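Local coordinates for ubiquitin-like-specific protease 2 (Saccharomyces cerevisiae, PDB 5LNB), which cleaves SUMO from modified proteins as a cysteine protease, the chain here comprising the catalytic domain of the longer yeast enzyme, at residues N118-C126 against M212-I223. Residues are numbered along the deposited sequence; the frame is centred on the assembly and turned at random.
Sequences NISYHWFSC and MSDCGVHVILNI. With ACT (acetate ion), chain B.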
loop_
_atom_site.group_PDB
_atom_site.type_symbol
_atom_site.label_atom_id
_atom_site.label_comp_id
_atom_site.label_asym_id
_atom_site.label_seq_id
_atom_site.Cartn_x
_atom_site.Cartn_y
_atom_site.Cartn_z
ATOM N N ASN A 118 9.174 3.524 0.428
ATOM C CA ASN A 118 9.615 4.774 -0.182
ATOM C C ASN A 118 11.099 4.923 0.107
ATOM O O ASN A 118 11.483 5.226 1.240
ATOM C CB ASN A 118 8.811 5.951 0.369
ATOM C CG ASN A 118 9.416 7.298 0.010
ATOM O OD1 ASN A 118 10.181 7.421 -0.945
ATOM N ND2 ASN A 118 9.066 8.322 0.778
ATOM N N ILE A 119 11.934 4.696 -0.904
ATOM C CA ILE A 119 13.382 4.802 -0.758
ATOM C C ILE A 119 13.919 5.693 -1.864
ATOM O O ILE A 119 13.680 5.428 -3.049
ATOM C CB ILE A 119 14.074 3.428 -0.804
ATOM C CG1 ILE A 119 13.609 2.538 0.352
ATOM C CG2 ILE A 119 15.585 3.612 -0.750
ATOM C CD1 ILE A 119 14.218 1.132 0.305
ATOM N N SER A 120 14.654 6.735 -1.483
ATOM C CA SER A 120 15.285 7.642 -2.447
ATOM C C SER A 120 14.355 7.941 -3.619
ATOM O O SER A 120 14.722 7.825 -4.790
ATOM C CB SER A 120 16.606 7.071 -2.950
ATOM O OG SER A 120 17.483 6.817 -1.869
ATOM N N TYR A 121 13.119 8.315 -3.293
ATOM C CA TYR A 121 12.123 8.773 -4.258
ATOM C C TYR A 121 11.641 7.671 -5.191
ATOM O O TYR A 121 10.992 7.964 -6.203
ATOM C CB TYR A 121 12.653 9.954 -5.077
ATOM C CG TYR A 121 12.760 11.209 -4.253
ATOM C CD1 TYR A 121 11.670 12.069 -4.119
ATOM C CD2 TYR A 121 13.934 11.525 -3.584
ATOM C CE1 TYR A 121 11.750 13.220 -3.356
ATOM C CE2 TYR A 121 14.024 12.675 -2.812
ATOM C CZ TYR A 121 12.925 13.520 -2.703
ATOM O OH TYR A 121 13.004 14.663 -1.931
ATOM N N HIS A 122 11.926 6.415 -4.874
ATOM C CA HIS A 122 11.442 5.265 -5.621
ATOM C C HIS A 122 10.400 4.556 -4.769
ATOM O O HIS A 122 10.728 4.026 -3.704
ATOM C CB HIS A 122 12.595 4.322 -5.973
ATOM C CG HIS A 122 12.161 3.046 -6.633
ATOM N ND1 HIS A 122 13.009 1.969 -6.798
ATOM C CD2 HIS A 122 10.976 2.679 -7.182
ATOM C CE1 HIS A 122 12.364 0.991 -7.411
ATOM N NE2 HIS A 122 11.128 1.395 -7.655
ATOM N N TRP A 123 9.154 4.546 -5.244
ATOM C CA TRP A 123 8.064 3.826 -4.601
ATOM C C TRP A 123 7.957 2.402 -5.138
ATOM O O TRP A 123 7.973 2.183 -6.353
ATOM C CB TRP A 123 6.727 4.526 -4.843
ATOM C CG TRP A 123 6.421 5.733 -4.001
ATOM C CD1 TRP A 123 6.389 7.041 -4.418
ATOM C CD2 TRP A 123 6.039 5.742 -2.618
ATOM N NE1 TRP A 123 6.042 7.865 -3.366
ATOM C CE2 TRP A 123 5.816 7.092 -2.254
ATOM C CE3 TRP A 123 5.886 4.744 -1.646
ATOM C CZ2 TRP A 123 5.435 7.466 -0.961
ATOM C CZ3 TRP A 123 5.513 5.112 -0.366
ATOM C CH2 TRP A 123 5.291 6.468 -0.034
ATOM N N PHE A 124 7.827 1.441 -4.232
ATOM C CA PHE A 124 7.298 0.125 -4.570
ATOM C C PHE A 124 6.606 -0.392 -3.313
ATOM O O PHE A 124 6.461 0.340 -2.330
ATOM C CB PHE A 124 8.393 -0.801 -5.135
ATOM C CG PHE A 124 9.498 -1.138 -4.161
ATOM C CD1 PHE A 124 9.452 -2.307 -3.413
ATOM C CD2 PHE A 124 10.599 -0.306 -4.023
ATOM C CE1 PHE A 124 10.475 -2.630 -2.525
ATOM C CE2 PHE A 124 11.630 -0.624 -3.136
ATOM C CZ PHE A 124 11.565 -1.783 -2.386
ATOM N N SER A 125 6.146 -1.641 -3.339
ATOM C CA SER A 125 5.329 -2.116 -2.228
ATOM C C SER A 125 5.432 -3.631 -2.088
ATOM O O SER A 125 5.787 -4.344 -3.031
ATOM C CB SER A 125 3.868 -1.695 -2.415
ATOM O OG SER A 125 3.056 -2.112 -1.335
ATOM N N CYS A 126 5.101 -4.123 -0.901
ATOM C CA CYS A 126 4.931 -5.554 -0.729
ATOM C C CYS A 126 3.674 -5.820 0.091
ATOM O O CYS A 126 3.120 -4.927 0.730
ATOM C CB CYS A 126 6.158 -6.202 -0.080
ATOM S SG CYS A 126 6.418 -5.736 1.599
ATOM N N MET A 212 10.563 6.692 -12.894
ATOM C CA MET A 212 10.590 6.501 -11.447
ATOM C C MET A 212 9.545 7.372 -10.752
ATOM O O MET A 212 8.897 6.931 -9.794
ATOM C CB MET A 212 11.983 6.782 -10.881
ATOM C CG MET A 212 12.087 6.408 -9.394
ATOM S SD MET A 212 13.781 6.229 -8.821
ATOM C CE MET A 212 14.319 7.934 -8.828
ATOM N N SER A 213 9.342 8.600 -11.243
ATOM C CA SER A 213 8.402 9.516 -10.605
ATOM C C SER A 213 6.945 9.086 -10.766
ATOM O O SER A 213 6.092 9.596 -10.036
ATOM C CB SER A 213 8.605 10.933 -11.144
ATOM O OG SER A 213 8.259 11.042 -12.515
ATOM N N ASP A 214 6.641 8.158 -11.685
ATOM C CA ASP A 214 5.320 7.530 -11.742
ATOM C C ASP A 214 5.163 6.340 -10.788
ATOM O O ASP A 214 4.049 5.815 -10.662
ATOM C CB ASP A 214 4.992 7.037 -13.158
ATOM C CG ASP A 214 4.606 8.163 -14.129
ATOM O OD1 ASP A 214 4.198 9.263 -13.685
ATOM O OD2 ASP A 214 4.711 7.926 -15.355
ATOM N N CYS A 215 6.237 5.883 -10.137
ATOM C CA CYS A 215 6.143 4.679 -9.304
ATOM C C CYS A 215 5.049 4.782 -8.244
ATOM O O CYS A 215 4.357 3.797 -7.959
ATOM C CB CYS A 215 7.484 4.400 -8.634
ATOM S SG CYS A 215 8.696 3.774 -9.771
ATOM N N GLY A 216 4.882 5.958 -7.638
ATOM C CA GLY A 216 3.857 6.096 -6.614
ATOM C C GLY A 216 2.458 5.837 -7.141
ATOM O O GLY A 216 1.613 5.293 -6.422
ATOM N N VAL A 217 2.199 6.213 -8.400
ATOM C CA VAL A 217 0.903 5.974 -9.029
ATOM C C VAL A 217 0.702 4.486 -9.288
ATOM O O VAL A 217 -0.406 3.961 -9.138
ATOM C CB VAL A 217 0.784 6.792 -10.336
ATOM C CG1 VAL A 217 -0.505 6.456 -11.086
ATOM C CG2 VAL A 217 0.847 8.280 -10.053
ATOM N N HIS A 218 1.763 3.787 -9.698
ATOM C CA HIS A 218 1.661 2.348 -9.912
ATOM C C HIS A 218 1.422 1.602 -8.606
ATOM O O HIS A 218 0.650 0.640 -8.579
ATOM C CB HIS A 218 2.910 1.827 -10.607
ATOM C CG HIS A 218 2.980 2.209 -12.048
ATOM N ND1 HIS A 218 2.389 1.459 -13.040
ATOM C CD2 HIS A 218 3.548 3.273 -12.661
ATOM C CE1 HIS A 218 2.600 2.039 -14.206
ATOM N NE2 HIS A 218 3.298 3.143 -14.003
ATOM N N VAL A 219 2.077 2.024 -7.515
ATOM C CA VAL A 219 1.827 1.390 -6.221
ATOM C C VAL A 219 0.345 1.473 -5.874
ATOM O O VAL A 219 -0.285 0.474 -5.510
ATOM C CB VAL A 219 2.694 2.022 -5.116
ATOM C CG1 VAL A 219 2.113 1.662 -3.739
ATOM C CG2 VAL A 219 4.133 1.529 -5.205
ATOM N N ILE A 220 -0.230 2.675 -5.978
ATOM C CA ILE A 220 -1.643 2.870 -5.671
ATOM C C ILE A 220 -2.504 1.923 -6.502
ATOM O O ILE A 220 -3.384 1.232 -5.974
ATOM C CB ILE A 220 -2.033 4.343 -5.895
ATOM C CG1 ILE A 220 -1.346 5.242 -4.857
ATOM C CG2 ILE A 220 -3.573 4.525 -5.904
ATOM C CD1 ILE A 220 -1.434 6.739 -5.165
ATOM N N LEU A 221 -2.253 1.861 -7.815
ATOM C CA LEU A 221 -3.136 1.074 -8.668
ATOM C C LEU A 221 -2.876 -0.420 -8.550
ATOM O O LEU A 221 -3.803 -1.217 -8.734
ATOM C CB LEU A 221 -3.026 1.536 -10.116
ATOM C CG LEU A 221 -4.042 2.673 -10.345
ATOM C CD1 LEU A 221 -3.443 4.052 -10.108
ATOM C CD2 LEU A 221 -4.703 2.581 -11.687
ATOM N N ASN A 222 -1.642 -0.822 -8.224
ATOM C CA ASN A 222 -1.369 -2.238 -8.019
ATOM C C ASN A 222 -2.035 -2.736 -6.743
ATOM O O ASN A 222 -2.653 -3.809 -6.732
ATOM C CB ASN A 222 0.143 -2.483 -7.988
ATOM C CG ASN A 222 0.789 -2.314 -9.363
ATOM O OD1 ASN A 222 0.120 -2.422 -10.397
ATOM N ND2 ASN A 222 2.085 -2.042 -9.375
ATOM N N ILE A 223 -1.942 -1.954 -5.667
ATOM C CA ILE A 223 -2.652 -2.293 -4.438
ATOM C C ILE A 223 -4.153 -2.295 -4.682
ATOM O O ILE A 223 -4.869 -3.208 -4.256
ATOM C CB ILE A 223 -2.254 -1.326 -3.307
ATOM C CG1 ILE A 223 -0.809 -1.618 -2.864
ATOM C CG2 ILE A 223 -3.244 -1.431 -2.150
ATOM C CD1 ILE A 223 -0.234 -0.657 -1.858
HETATM C C ACT B . 11.620 10.703 0.312
HETATM O O ACT B . 12.151 9.935 -0.537
HETATM O OXT ACT B . 10.729 10.226 1.053
HETATM C CH3 ACT B . 12.022 12.140 0.464
HETATM O O HOH W 1 8.536 7.066 -7.204
HETATM O O HOH W 2 6.209 0.872 -8.268
#
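His122 and Cys215 meet where strand 122-126 runs along helix 215-223, their axes 19° apart. Cys215 SG, anti to its carbonyl carbon (chi1 -73°), approaches the imidazole obliquely, 3.6 Å from His122 CD2. His122 NE2 bonds to Asp165, and its CB packs against Met212 SD (3.6 Å); the Met212 chain, bent at chi3 (71°), crosses the histidine at about a right angle. Trp123 lays its indole beside Gly216, CD1 3.5 Å from Gly216 CA, where a beta-carbon would clash; its NE1 bonds to Val49 O. Val219 CG2 reaches Phe124 CA (3.5 Å) and Ile223 CD1 touches Ser125 OG. One water joins Tyr121 O and Trp123 N to Met212 O. Beside the type I' turn, Asn118 CB lies over one face of the Trp123 indole, while ND2 donates to OXT of an acetate, probably from the crystallisation liquor, at a doubtfully short 2.5 Å; an alanine here keeps CB but would probably cost the acetate its side-chain amide donor, leaving the weak bond from Tyr121 N. His122, Asp165 and Cys215 on helix 215-223 are consistent with the His-Asp-Cys triad of C48 proteases; SG meets a ring carbon, so probable nucleophile and histidine are close but not hydrogen-bonded here.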